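Local coordinates for protein alpha-1,3-glucanase (Bacillus circulans, PDB 5ZRU) that hydrolyses alpha-1,3-glucan as a glycoside hydrolase of family GH87, this chain being the catalytic unit of a longer, multidomain enzyme, at residues Y18-T23 and F170-A175; W66-G71 and T146-G151; P133-D138 and N348-G353; N373-L378 and W405-I410. All coordinates share one frame; numbering follows the deposited sequence.

Interaction 1. Residues Y18-T23 and F170-A175. With CA (calcium ion), chain M.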
loop_
_atom_site.group_PDB
_atom_site.type_symbol
_atom_site.label_atom_id
_atom_site.label_comp_id
_atom_site.label_asym_id
_atom_site.label_seq_id
_atom_site.Cartn_x
_atom_site.Cartn_y
_atom_site.Cartn_z
ATOM N N TYR A 18 -5.960 15.472 3.517
ATOM C CA TYR A 18 -7.355 15.063 3.545
ATOM C C TYR A 18 -7.795 14.706 4.963
ATOM O O TYR A 18 -6.986 14.406 5.840
ATOM C CB TYR A 18 -7.605 13.877 2.597
ATOM C CG TYR A 18 -6.638 12.712 2.716
ATOM C CD1 TYR A 18 -6.723 11.810 3.767
ATOM C CD2 TYR A 18 -5.654 12.505 1.754
ATOM C CE1 TYR A 18 -5.839 10.728 3.864
ATOM C CE2 TYR A 18 -4.778 11.424 1.832
ATOM C CZ TYR A 18 -4.872 10.547 2.889
ATOM O OH TYR A 18 -3.988 9.491 2.965
ATOM N N THR A 19 -9.102 14.765 5.184
ATOM C CA THR A 19 -9.715 14.190 6.365
ATOM C C THR A 19 -10.685 13.122 5.906
ATOM O O THR A 19 -11.161 13.140 4.763
ATOM C CB THR A 19 -10.457 15.234 7.221
ATOM O OG1 THR A 19 -11.500 15.838 6.443
ATOM C CG2 THR A 19 -9.486 16.294 7.725
ATOM N N ARG A 20 -10.974 12.184 6.795
ATOM C CA ARG A 20 -11.793 11.046 6.416
ATOM C C ARG A 20 -13.230 11.204 6.885
ATOM O O ARG A 20 -13.489 11.601 8.026
ATOM C CB ARG A 20 -11.247 9.733 6.967
ATOM C CG ARG A 20 -12.171 8.616 6.541
ATOM C CD ARG A 20 -11.617 7.286 6.756
ATOM N NE ARG A 20 -10.343 7.126 6.084
ATOM C CZ ARG A 20 -9.644 6.009 6.175
ATOM N NH1 ARG A 20 -10.143 5.007 6.885
ATOM N NH2 ARG A 20 -8.473 5.894 5.565
ATOM N N TYR A 21 -14.155 10.883 5.992
ATOM C CA TYR A 21 -15.577 10.752 6.285
ATOM C C TYR A 21 -15.906 9.267 6.145
ATOM O O TYR A 21 -16.082 8.770 5.028
ATOM C CB TYR A 21 -16.383 11.639 5.337
ATOM C CG TYR A 21 -16.184 13.091 5.695
ATOM C CD1 TYR A 21 -15.061 13.796 5.260
ATOM C CD2 TYR A 21 -17.078 13.732 6.539
ATOM C CE1 TYR A 21 -14.862 15.107 5.634
ATOM C CE2 TYR A 21 -16.898 15.043 6.904
ATOM C CZ TYR A 21 -15.795 15.728 6.455
ATOM O OH TYR A 21 -15.633 17.030 6.848
ATOM N N ASP A 22 -15.955 8.552 7.275
ATOM C CA ASP A 22 -16.000 7.095 7.241
ATOM C C ASP A 22 -17.424 6.595 7.454
ATOM O O ASP A 22 -18.386 7.365 7.566
ATOM C CB ASP A 22 -15.042 6.477 8.275
ATOM C CG ASP A 22 -14.411 5.140 7.793
ATOM O OD1 ASP A 22 -15.126 4.297 7.185
ATOM O OD2 ASP A 22 -13.191 4.921 8.025
ATOM N N THR A 23 -17.537 5.268 7.540
ATOM C CA THR A 23 -18.833 4.604 7.427
ATOM C C THR A 23 -19.819 5.100 8.474
ATOM O O THR A 23 -20.972 5.417 8.156
ATOM C CB THR A 23 -18.638 3.093 7.541
ATOM O OG1 THR A 23 -17.763 2.650 6.494
ATOM C CG2 THR A 23 -19.961 2.376 7.417
ATOM N N PHE A 170 -15.634 4.881 2.534
ATOM C CA PHE A 170 -15.416 6.218 3.075
ATOM C C PHE A 170 -15.136 7.185 1.935
ATOM O O PHE A 170 -14.880 6.784 0.799
ATOM C CB PHE A 170 -14.264 6.246 4.093
ATOM C CG PHE A 170 -12.937 5.747 3.551
ATOM C CD1 PHE A 170 -12.169 6.533 2.706
ATOM C CD2 PHE A 170 -12.437 4.516 3.939
ATOM C CE1 PHE A 170 -10.932 6.075 2.206
ATOM C CE2 PHE A 170 -11.198 4.055 3.456
ATOM C CZ PHE A 170 -10.454 4.840 2.593
ATOM N N LEU A 171 -15.189 8.471 2.269
ATOM C CA LEU A 171 -14.627 9.538 1.459
ATOM C C LEU A 171 -13.462 10.174 2.204
ATOM O O LEU A 171 -13.457 10.249 3.437
ATOM C CB LEU A 171 -15.666 10.621 1.145
ATOM C CG LEU A 171 -16.985 10.181 0.509
ATOM C CD1 LEU A 171 -17.884 11.407 0.257
ATOM C CD2 LEU A 171 -16.712 9.432 -0.777
ATOM N N GLU A 172 -12.474 10.633 1.445
ATOM C CA GLU A 172 -11.427 11.508 1.956
ATOM C C GLU A 172 -11.474 12.803 1.157
ATOM O O GLU A 172 -11.563 12.772 -0.073
ATOM C CB GLU A 172 -10.051 10.828 1.879
ATOM C CG GLU A 172 -9.881 9.789 2.980
ATOM C CD GLU A 172 -8.636 8.924 2.844
ATOM O OE1 GLU A 172 -8.040 8.881 1.754
ATOM O OE2 GLU A 172 -8.255 8.287 3.848
ATOM N N ILE A 173 -11.482 13.936 1.852
ATOM C CA ILE A 173 -11.797 15.220 1.234
ATOM C C ILE A 173 -10.698 16.207 1.589
ATOM O O ILE A 173 -10.296 16.298 2.754
ATOM C CB ILE A 173 -13.179 15.737 1.687
ATOM C CG1 ILE A 173 -14.271 14.737 1.302
ATOM C CG2 ILE A 173 -13.490 17.085 1.053
ATOM C CD1 ILE A 173 -15.686 15.136 1.745
ATOM N N GLU A 174 -10.208 16.935 0.589
ATOM C CA GLU A 174 -9.079 17.831 0.792
ATOM C C GLU A 174 -9.208 19.032 -0.131
ATOM O O GLU A 174 -9.834 18.956 -1.192
ATOM C CB GLU A 174 -7.747 17.115 0.526
ATOM C CG GLU A 174 -7.570 16.667 -0.908
ATOM C CD GLU A 174 -6.466 15.645 -1.051
ATOM O OE1 GLU A 174 -6.749 14.443 -0.856
ATOM O OE2 GLU A 174 -5.320 16.043 -1.344
ATOM N N ALA A 175 -8.600 20.143 0.279
ATOM C CA ALA A 175 -8.500 21.299 -0.600
ATOM C C ALA A 175 -7.407 21.043 -1.629
ATOM O O ALA A 175 -6.331 20.542 -1.300
ATOM C CB ALA A 175 -8.193 22.564 0.202
HETATM CA CA CA M . -15.650 1.509 7.020
HETATM O O HOH W 1 -11.335 18.034 4.711
HETATM O O HOH W 2 -15.787 2.179 9.393
#
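The guanidinium of Arg-20 lies flat on the Phe-170 ring, planes 4° apart, a cation-pi stack with CZ 3.8 Å from the ring centroid. Its edge is spent on acids. NE and NH2 both grip Glu-172 OE2, the NH2 bond being 3.0 Å, from the same face of the carboxylate and on its anti side, while NH1 reaches Asp-22 OD2, two residues on in its own segment. A bend at chi3 (-56°) swings NE over Phe-170. Arg-20 and Glu-172 form a non-hydrogen-bonded antiparallel pair, flanked by the hydrogen-bonded pairs Thr-19 with Ile-173 and Tyr-21 with Leu-171, where Tyr-21 N donates to Leu-171 O over 2.7 Å. The Glu-172 carboxylate lies over one face of the Tyr-18 ring, planes 19° apart. On the opposite sheet face, Tyr-21 CD1 meets Ile-173 CD1 at 3.8 Å. Glu-172 also pairs with Arg-371 and Arg-20 with Glu-402, tying this beta-sandwich-like N-terminal domain to the beta-helix. Asp-22 OD1 and Thr-23 OG1 bind calcium with Ser-50 O and OG, Arg-53 O, Asp-169 and water. The guanidinium is thus fixed in orientation by a ring over one face and acids at its edge, and the calcium probably draws some charge from Asp-22.

Interaction 2. Residues W66-G71 and T146-G151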
loop_
_atom_site.group_PDB
_atom_site.type_symbol
_atom_site.label_atom_id
_atom_site.label_comp_id
_atom_site.label_asym_id
_atom_site.label_seq_id
_atom_site.Cartn_x
_atom_site.Cartn_y
_atom_site.Cartn_z
ATOM N N TRP A 66 -22.759 12.529 3.948
ATOM C CA TRP A 66 -21.948 13.103 5.006
ATOM C C TRP A 66 -22.146 14.612 5.050
ATOM O O TRP A 66 -22.422 15.242 4.027
ATOM C CB TRP A 66 -20.459 12.817 4.793
ATOM C CG TRP A 66 -20.052 11.394 4.974
ATOM C CD1 TRP A 66 -19.590 10.821 6.118
ATOM C CD2 TRP A 66 -20.023 10.376 3.973
ATOM N NE1 TRP A 66 -19.291 9.499 5.901
ATOM C CE2 TRP A 66 -19.540 9.202 4.589
ATOM C CE3 TRP A 66 -20.367 10.336 2.619
ATOM C CZ2 TRP A 66 -19.400 8.003 3.900
ATOM C CZ3 TRP A 66 -20.234 9.139 1.938
ATOM C CH2 TRP A 66 -19.755 7.992 2.580
ATOM N N THR A 67 -21.982 15.188 6.236
ATOM C CA THR A 67 -21.968 16.635 6.406
ATOM C C THR A 67 -20.553 17.088 6.734
ATOM O O THR A 67 -19.942 16.586 7.681
ATOM C CB THR A 67 -22.931 17.080 7.510
ATOM O OG1 THR A 67 -24.239 16.598 7.209
ATOM C CG2 THR A 67 -22.984 18.604 7.590
ATOM N N ILE A 68 -20.042 18.040 5.949
ATOM C CA ILE A 68 -18.675 18.515 6.141
ATOM C C ILE A 68 -18.539 19.142 7.520
ATOM O O ILE A 68 -19.378 19.948 7.939
ATOM C CB ILE A 68 -18.306 19.508 5.034
ATOM C CG1 ILE A 68 -18.524 18.862 3.663
ATOM C CG2 ILE A 68 -16.873 19.982 5.200
ATOM C CD1 ILE A 68 -17.670 17.605 3.449
ATOM N N ARG A 69 -17.472 18.779 8.228
ATOM C CA ARG A 69 -17.235 19.236 9.591
ATOM C C ARG A 69 -16.673 20.656 9.617
ATOM O O ARG A 69 -16.120 21.137 8.625
ATOM C CB ARG A 69 -16.253 18.306 10.295
ATOM C CG ARG A 69 -16.653 16.852 10.366
ATOM C CD ARG A 69 -15.497 16.047 10.950
ATOM N NE ARG A 69 -15.747 14.623 10.845
ATOM C CZ ARG A 69 -15.094 13.806 10.031
ATOM N NH1 ARG A 69 -14.114 14.263 9.258
ATOM N NH2 ARG A 69 -15.413 12.521 10.012
ATOM N N PRO A 70 -16.796 21.347 10.755
ATOM C CA PRO A 70 -16.123 22.645 10.914
ATOM C C PRO A 70 -14.635 22.545 10.606
ATOM O O PRO A 70 -13.964 21.585 10.987
ATOM C CB PRO A 70 -16.363 22.990 12.388
ATOM C CG PRO A 70 -17.622 22.271 12.748
ATOM C CD PRO A 70 -17.622 20.998 11.926
ATOM N N GLY A 71 -14.123 23.547 9.898
ATOM C CA GLY A 71 -12.719 23.589 9.559
ATOM C C GLY A 71 -12.268 22.601 8.505
ATOM O O GLY A 71 -11.065 22.518 8.242
ATOM N N THR A 146 -16.701 23.485 -7.127
ATOM C CA THR A 146 -16.398 24.433 -6.068
ATOM C C THR A 146 -16.102 23.653 -4.797
ATOM O O THR A 146 -16.647 22.562 -4.595
ATOM C CB THR A 146 -17.554 25.415 -5.812
ATOM O OG1 THR A 146 -18.679 24.701 -5.294
ATOM C CG2 THR A 146 -17.962 26.125 -7.105
ATOM N N PRO A 147 -15.248 24.184 -3.925
ATOM C CA PRO A 147 -14.896 23.445 -2.706
ATOM C C PRO A 147 -16.105 23.218 -1.806
ATOM O O PRO A 147 -16.952 24.097 -1.629
ATOM C CB PRO A 147 -13.857 24.349 -2.027
ATOM C CG PRO A 147 -13.313 25.207 -3.118
ATOM C CD PRO A 147 -14.480 25.433 -4.055
ATOM N N LEU A 148 -16.170 22.018 -1.239
ATOM C CA LEU A 148 -17.097 21.733 -0.157
ATOM C C LEU A 148 -16.743 22.562 1.070
ATOM O O LEU A 148 -15.567 22.716 1.419
ATOM C CB LEU A 148 -17.050 20.243 0.185
ATOM C CG LEU A 148 -17.478 19.313 -0.949
ATOM C CD1 LEU A 148 -16.871 17.924 -0.783
ATOM C CD2 LEU A 148 -19.002 19.227 -1.026
ATOM N N GLN A 149 -17.764 23.086 1.735
ATOM C CA GLN A 149 -17.609 23.940 2.901
ATOM C C GLN A 149 -18.278 23.302 4.112
ATOM O O GLN A 149 -19.207 22.501 3.963
ATOM C CB GLN A 149 -18.234 25.322 2.651
ATOM C CG GLN A 149 -17.881 25.946 1.310
ATOM C CD GLN A 149 -16.915 27.101 1.445
ATOM O OE1 GLN A 149 -15.976 27.049 2.242
ATOM N NE2 GLN A 149 -17.143 28.159 0.670
ATOM N N PRO A 150 -17.833 23.634 5.326
ATOM C CA PRO A 150 -18.508 23.126 6.528
ATOM C C PRO A 150 -20.016 23.331 6.453
ATOM O O PRO A 150 -20.501 24.392 6.056
ATOM C CB PRO A 150 -17.876 23.951 7.654
ATOM C CG PRO A 150 -16.495 24.256 7.143
ATOM C CD PRO A 150 -16.644 24.446 5.656
ATOM N N GLY A 151 -20.765 22.288 6.803
ATOM C CA GLY A 151 -22.202 22.307 6.691
ATOM C C GLY A 151 -22.753 21.768 5.388
ATOM O O GLY A 151 -23.933 21.399 5.338
#
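Gly-151 N donates to Ile-68 O across 2.9 Å in an almost straight bond, 176° at the hydrogen, although the donor stands 30° off the carbonyl plane. The same oxygen is approached by Pro-150 CA in a C-H...O contact, so the turn from Pro-150 to Gly-151 closes on one carbonyl. Gly-151 has a positive phi, a conformation in which a beta carbon would press on the carbonyl oxygen before it. The two segments run roughly at right angles to each other here, just past the ends of strands 63-67 and 147-148.

Ile-68 carries the side-chain contact. Its CB sits 3.3 Å from Gln-149 O, and its CG1 and CG2 branches lie on that same carbonyl. CG1, anti to the carbonyl carbon of Ile-68 (chi1 -55°), also meets Leu-148 CB at 4.0 Å, the two side chains crossing at about a right angle. Pro-150 lays its ring against the other segment, CB and CG each 3.5 Å from Arg-69 O, with CB also near Pro-70 CA. Thr-67 CG2 touches Gly-151 O at 3.7 Å.

Ile-68 and Leu-148 both pack on Ile-173 of strand 166-174, whereas the guanidinium of Arg-69 turns elsewhere, to Asp-25 and Glu-72. The contact therefore joins the loop after strand 63-67 to the turn after strand 147-148, over Ile-173. Its one direct hydrogen bond fixes the Gly-151 turn to Ile-68 O, while the remaining contacts, made by proline and aliphatic carbons, are essentially van der Waals.

Interaction 3. Residues P133-D138 and N348-G353. With CA (calcium ion), chain J.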
loop_
_atom_site.group_PDB
_atom_site.type_symbol
_atom_site.label_atom_id
_atom_site.label_comp_id
_atom_site.label_asym_id
_atom_site.label_seq_id
_atom_site.Cartn_x
_atom_site.Cartn_y
_atom_site.Cartn_z
ATOM N N PRO A 133 -12.462 -14.596 -3.093
ATOM C CA PRO A 133 -12.070 -13.238 -3.496
ATOM C C PRO A 133 -11.369 -12.450 -2.399
ATOM O O PRO A 133 -11.722 -12.530 -1.217
ATOM C CB PRO A 133 -13.414 -12.585 -3.848
ATOM C CG PRO A 133 -14.372 -13.233 -2.887
ATOM C CD PRO A 133 -13.910 -14.689 -2.833
ATOM N N LEU A 134 -10.357 -11.684 -2.820
ATOM C CA LEU A 134 -9.791 -10.561 -2.082
ATOM C C LEU A 134 -9.643 -9.402 -3.064
ATOM O O LEU A 134 -10.027 -9.514 -4.234
ATOM C CB LEU A 134 -8.451 -10.930 -1.423
ATOM C CG LEU A 134 -8.514 -12.000 -0.323
ATOM C CD1 LEU A 134 -7.091 -12.361 0.147
ATOM C CD2 LEU A 134 -9.345 -11.522 0.849
ATOM N N PHE A 135 -9.094 -8.273 -2.593
ATOM C CA PHE A 135 -9.046 -7.046 -3.403
ATOM C C PHE A 135 -10.463 -6.641 -3.827
ATOM O O PHE A 135 -10.706 -6.269 -4.973
ATOM C CB PHE A 135 -8.133 -7.235 -4.630
ATOM C CG PHE A 135 -7.659 -5.941 -5.296
ATOM C CD1 PHE A 135 -8.049 -4.689 -4.835
ATOM C CD2 PHE A 135 -6.815 -6.006 -6.398
ATOM C CE1 PHE A 135 -7.598 -3.516 -5.473
ATOM C CE2 PHE A 135 -6.355 -4.848 -7.033
ATOM C CZ PHE A 135 -6.755 -3.599 -6.573
ATOM N N ARG A 136 -11.419 -6.728 -2.897
ATOM C CA ARG A 136 -12.794 -6.395 -3.257
ATOM C C ARG A 136 -13.057 -4.894 -3.281
ATOM O O ARG A 136 -14.062 -4.468 -3.866
ATOM C CB ARG A 136 -13.763 -7.108 -2.305
ATOM C CG ARG A 136 -13.855 -8.614 -2.604
ATOM C CD ARG A 136 -14.594 -9.385 -1.508
ATOM N NE ARG A 136 -13.711 -9.600 -0.366
ATOM C CZ ARG A 136 -13.845 -10.588 0.514
ATOM N NH1 ARG A 136 -14.845 -11.461 0.402
ATOM N NH2 ARG A 136 -12.965 -10.710 1.493
ATOM N N PHE A 137 -12.186 -4.080 -2.678
ATOM C CA PHE A 137 -12.364 -2.636 -2.674
ATOM C C PHE A 137 -11.338 -1.963 -3.585
ATOM O O PHE A 137 -10.275 -2.512 -3.888
ATOM C CB PHE A 137 -12.279 -2.071 -1.246
ATOM C CG PHE A 137 -13.524 -2.313 -0.423
ATOM C CD1 PHE A 137 -13.721 -3.528 0.227
ATOM C CD2 PHE A 137 -14.500 -1.328 -0.315
ATOM C CE1 PHE A 137 -14.878 -3.761 0.980
ATOM C CE2 PHE A 137 -15.668 -1.546 0.431
ATOM C CZ PHE A 137 -15.858 -2.758 1.083
ATOM N N ASP A 138 -11.691 -0.761 -4.034
ATOM C CA ASP A 138 -10.851 0.040 -4.916
ATOM C C ASP A 138 -11.142 1.503 -4.610
ATOM O O ASP A 138 -12.001 1.817 -3.784
ATOM C CB ASP A 138 -11.122 -0.296 -6.394
ATOM C CG ASP A 138 -9.952 0.074 -7.314
ATOM O OD1 ASP A 138 -8.934 0.613 -6.834
ATOM O OD2 ASP A 138 -10.052 -0.178 -8.532
ATOM N N ASN A 348 -3.879 0.304 -3.942
ATOM C CA ASN A 348 -4.640 -0.538 -4.872
ATOM C C ASN A 348 -3.747 -1.181 -5.928
ATOM O O ASN A 348 -4.130 -1.307 -7.091
ATOM C CB ASN A 348 -5.752 0.276 -5.543
ATOM C CG ASN A 348 -6.540 1.082 -4.563
ATOM O OD1 ASN A 348 -7.086 0.542 -3.600
ATOM N ND2 ASN A 348 -6.600 2.396 -4.787
ATOM N N ASN A 349 -2.551 -1.598 -5.533
ATOM C CA ASN A 349 -1.698 -2.363 -6.425
ATOM C C ASN A 349 -1.882 -3.857 -6.160
ATOM O O ASN A 349 -2.309 -4.274 -5.072
ATOM C CB ASN A 349 -0.232 -1.953 -6.259
ATOM C CG ASN A 349 -0.021 -0.470 -6.505
ATOM O OD1 ASN A 349 -0.024 -0.014 -7.654
ATOM N ND2 ASN A 349 0.150 0.302 -5.418
ATOM N N LEU A 350 -1.585 -4.656 -7.193
ATOM C CA LEU A 350 -1.840 -6.096 -7.156
ATOM C C LEU A 350 -0.856 -6.847 -6.267
ATOM O O LEU A 350 -1.128 -7.993 -5.892
ATOM C CB LEU A 350 -1.797 -6.668 -8.579
ATOM C CG LEU A 350 -2.962 -6.214 -9.461
ATOM C CD1 LEU A 350 -2.610 -6.275 -10.931
ATOM C CD2 LEU A 350 -4.221 -7.063 -9.177
ATOM N N ALA A 351 0.270 -6.227 -5.917
ATOM C CA ALA A 351 1.263 -6.827 -5.028
ATOM C C ALA A 351 1.873 -5.736 -4.145
ATOM O O ALA A 351 1.135 -4.883 -3.654
ATOM C CB ALA A 351 2.341 -7.565 -5.832
ATOM N N ASP A 352 3.200 -5.737 -3.947
ATOM C CA ASP A 352 3.823 -4.844 -2.965
ATOM C C ASP A 352 3.516 -3.378 -3.248
ATOM O O ASP A 352 3.481 -2.948 -4.403
ATOM C CB ASP A 352 5.352 -4.986 -2.962
ATOM C CG ASP A 352 5.816 -6.402 -2.733
ATOM O OD1 ASP A 352 5.258 -7.306 -3.382
ATOM O OD2 ASP A 352 6.769 -6.588 -1.941
ATOM N N GLY A 353 3.362 -2.591 -2.183
ATOM C CA GLY A 353 3.393 -1.149 -2.350
ATOM C C GLY A 353 4.769 -0.660 -2.779
ATOM O O GLY A 353 4.917 -0.032 -3.831
HETATM CA CA CA J . 5.919 -9.158 -2.106
HETATM O O HOH W 3 6.030 -11.266 -1.645
HETATM O O HOH W 4 7.709 -9.774 -3.388
HETATM O O HOH W 5 5.620 -9.746 -4.301
HETATM O O HOH W 6 7.010 -8.593 -0.448
#
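Phe-135 points its ring at the loop 348-353 and meets two of its residues. Leu-350 CD2 lies in the ring plane, at the edge, 3.7 Å from Phe-135 CE2, and the two side chains cross at about a right angle. Phe-135 CZ comes within 3.5 Å of Asn-348 O. Phe-135 sits in the break of strand 132-144; with CG anti to the backbone N (chi1 -162°) its side chain heads for the loop. Farther along, Asp-138 OD1 lies 3.3 Å from Asn-348 CG, the carboxylate and amide planes turned 73° apart; no direct hydrogen bond links the two segments.

The polar ends are held by a second shell. Asp-138 OD1 accepts a hydrogen bond from His-318 NE2. The amide of Asn-348 is fixed at both ends, OD1 accepting from Asn-372 ND2 and ND2 giving to Glu-317 OE1. Asn-372 ND2 also donates to Phe-137 O, so one amide nitrogen spans both sides of the contact. Phe-135 and Leu-350 both pack on Gln-117 of strand 117-119.

At the far end of the loop, Asp-352 chelates a calcium ion with both oxygens, OD1 at 2.3 Å and OD2 at 2.7 Å from the metal. Four waters and Asp-375 complete the shell, and Asn-355 ND2 bonds OD2. The arrangement joins an antiparallel strand of the N-terminal domain to a loop between parallel strands 345-347 and 354-357, at a corner of one coil of the right-handed parallel beta-helix, as in pectate-lyase-like folds.

Interaction 4. Residues N373-L378 and W405-I410. With CA (calcium ion), chain J.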
loop_
_atom_site.group_PDB
_atom_site.type_symbol
_atom_site.label_atom_id
_atom_site.label_comp_id
_atom_site.label_asym_id
_atom_site.label_seq_id
_atom_site.Cartn_x
_atom_site.Cartn_y
_atom_site.Cartn_z
ATOM N N ASN A 373 -3.004 -2.841 -0.827
ATOM C CA ASN A 373 -2.085 -3.525 -1.730
ATOM C C ASN A 373 -2.111 -5.037 -1.508
ATOM O O ASN A 373 -2.475 -5.530 -0.436
ATOM C CB ASN A 373 -0.665 -2.970 -1.554
ATOM C CG ASN A 373 -0.566 -1.515 -1.975
ATOM O OD1 ASN A 373 -0.742 -1.197 -3.145
ATOM N ND2 ASN A 373 -0.296 -0.619 -1.018
ATOM N N GLY A 374 -1.702 -5.773 -2.544
ATOM C CA GLY A 374 -1.868 -7.217 -2.580
ATOM C C GLY A 374 -0.655 -8.050 -2.234
ATOM O O GLY A 374 -0.562 -9.222 -2.623
ATOM N N ASP A 375 0.272 -7.450 -1.495
ATOM C CA ASP A 375 1.434 -8.120 -0.928
ATOM C C ASP A 375 1.971 -7.155 0.127
ATOM O O ASP A 375 1.264 -6.218 0.520
ATOM C CB ASP A 375 2.430 -8.497 -2.043
ATOM C CG ASP A 375 3.220 -9.767 -1.733
ATOM O OD1 ASP A 375 3.867 -9.828 -0.674
ATOM O OD2 ASP A 375 3.202 -10.699 -2.562
ATOM N N ASP A 376 3.202 -7.357 0.590
ATOM C CA ASP A 376 3.712 -6.482 1.647
ATOM C C ASP A 376 3.591 -5.019 1.240
ATOM O O ASP A 376 3.945 -4.647 0.119
ATOM C CB ASP A 376 5.173 -6.805 1.957
ATOM C CG ASP A 376 5.351 -8.195 2.514
ATOM O OD1 ASP A 376 4.793 -8.476 3.597
ATOM O OD2 ASP A 376 6.038 -9.008 1.862
ATOM N N GLY A 377 3.095 -4.192 2.158
ATOM C CA GLY A 377 2.929 -2.777 1.869
ATOM C C GLY A 377 4.268 -2.127 1.584
ATOM O O GLY A 377 4.480 -1.532 0.525
ATOM N N LEU A 378 5.187 -2.269 2.532
ATOM C CA LEU A 378 6.556 -1.785 2.406
ATOM C C LEU A 378 7.482 -2.934 2.771
ATOM O O LEU A 378 7.378 -3.488 3.870
ATOM C CB LEU A 378 6.805 -0.583 3.327
ATOM C CG LEU A 378 5.829 0.599 3.213
ATOM C CD1 LEU A 378 6.139 1.623 4.295
ATOM C CD2 LEU A 378 5.890 1.245 1.823
ATOM N N TRP A 405 -4.251 -6.576 1.931
ATOM C CA TRP A 405 -5.034 -7.808 1.807
ATOM C C TRP A 405 -4.175 -9.038 1.538
ATOM O O TRP A 405 -4.712 -10.104 1.222
ATOM C CB TRP A 405 -6.126 -7.677 0.741
ATOM C CG TRP A 405 -5.773 -7.005 -0.562
ATOM C CD1 TRP A 405 -5.816 -5.664 -0.833
ATOM C CD2 TRP A 405 -5.371 -7.649 -1.778
ATOM N NE1 TRP A 405 -5.458 -5.437 -2.140
ATOM C CE2 TRP A 405 -5.176 -6.639 -2.742
ATOM C CE3 TRP A 405 -5.152 -8.980 -2.143
ATOM C CZ2 TRP A 405 -4.756 -6.916 -4.043
ATOM C CZ3 TRP A 405 -4.743 -9.260 -3.448
ATOM C CH2 TRP A 405 -4.553 -8.232 -4.381
ATOM N N ARG A 406 -2.862 -8.919 1.657
ATOM C CA ARG A 406 -1.992 -10.084 1.632
ATOM C C ARG A 406 -0.705 -9.734 2.359
ATOM O O ARG A 406 -0.218 -8.606 2.252
ATOM C CB ARG A 406 -1.683 -10.528 0.197
ATOM C CG ARG A 406 -0.707 -11.697 0.133
ATOM C CD ARG A 406 -0.455 -12.148 -1.291
ATOM N NE ARG A 406 0.424 -13.307 -1.299
ATOM C CZ ARG A 406 0.744 -13.990 -2.389
ATOM N NH1 ARG A 406 0.254 -13.622 -3.563
ATOM N NH2 ARG A 406 1.558 -15.040 -2.301
ATOM N N ALA A 407 -0.167 -10.701 3.096
ATOM C CA ALA A 407 1.150 -10.562 3.750
ATOM C C ALA A 407 1.054 -9.439 4.791
ATOM O O ALA A 407 0.080 -9.392 5.556
ATOM C CB ALA A 407 2.250 -10.389 2.703
ATOM N N ALA A 408 2.036 -8.536 4.874
ATOM C CA ALA A 408 2.119 -7.623 6.008
ATOM C C ALA A 408 2.200 -6.170 5.558
ATOM O O ALA A 408 2.607 -5.861 4.439
ATOM C CB ALA A 408 3.330 -7.949 6.890
ATOM N N GLY A 409 1.838 -5.262 6.468
ATOM C CA GLY A 409 2.022 -3.846 6.186
ATOM C C GLY A 409 3.479 -3.469 5.973
ATOM O O GLY A 409 3.809 -2.712 5.055
ATOM N N ILE A 410 4.371 -3.987 6.821
ATOM C CA ILE A 410 5.806 -3.733 6.731
ATOM C C ILE A 410 6.528 -5.058 6.891
ATOM O O ILE A 410 6.176 -5.851 7.771
ATOM C CB ILE A 410 6.284 -2.739 7.810
ATOM C CG1 ILE A 410 5.616 -1.376 7.616
ATOM C CG2 ILE A 410 7.818 -2.641 7.817
ATOM C CD1 ILE A 410 6.037 -0.338 8.647
HETATM CA CA CA J . 5.919 -9.158 -2.106
HETATM O O HOH W 7 -1.131 -11.181 -4.529
HETATM O O HOH W 5 5.620 -9.746 -4.301
HETATM O O HOH W 6 7.010 -8.593 -0.448
HETATM O O HOH W 3 6.030 -11.266 -1.645
HETATM O O HOH W 4 7.709 -9.774 -3.388
#
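The segments run side by side, the pairing slipping by one residue at Ala-407 before Gly-377 meets Gly-409 (CA atoms 4.5 Å apart) and Leu-378 bridges Ile-410 in parallel. They are neighbouring turns of the parallel beta-helix. Gly-377 N donates to Ala-408 O and Leu-378 N to Gly-409 O, each over 2.9 Å, while Trp-405 N reaches Asn-373 O in a nearly straight bond. The Trp-405 ring lies with one face against Gly-374 CA and Asn-373 O; its CG sits between backbone N and carbonyl carbon (chi1 43°). The ring also stacks with Phe-135 of the N-terminal domain. Arg-406 stretches past Gly-374 O, its CD 3.2 Å from that oxygen, and water 7 accepts from Arg-406 NH1 and lies within bonding distance of Gly-374 O. Asp-375 OD2 stands above the guanidinium, 4.0 Å from Arg-406 NE, so attraction is probably electrostatic alone. Asp-375 OD1 binds calcium at 2.6 Å and accepts from Asp-376 N through its anti lone pair. Asp-376 works in the second shell, OD2 pairing with Arg-435 and accepting from metal-bound water 6. Its OD1 takes Ala-408 N at 3.0 Å, met on the anti side and 33° out of the carboxylate plane.

Interactions 1 and 2 lie in the N-terminal domain, centres 11 Å apart, with 2 nested along the chain inside the loop closed by 1; Tyr-21 OH probably bonds Arg-69 N between them. Interaction 3 joins that domain to the beta-helix, its segments alternating in sequence with those of 1, and both reach the same antiparallel sheet through strands 166-174 and 132-144. Interaction 4 follows entirely within the beta-helix. Its centre is 9 Å from that of interaction 3, and the two share a calcium ion, four waters and a probable Asn-349 to Asn-373 bond. The N-terminal domain is thus joined to beta-helix turns that hold a calcium ion.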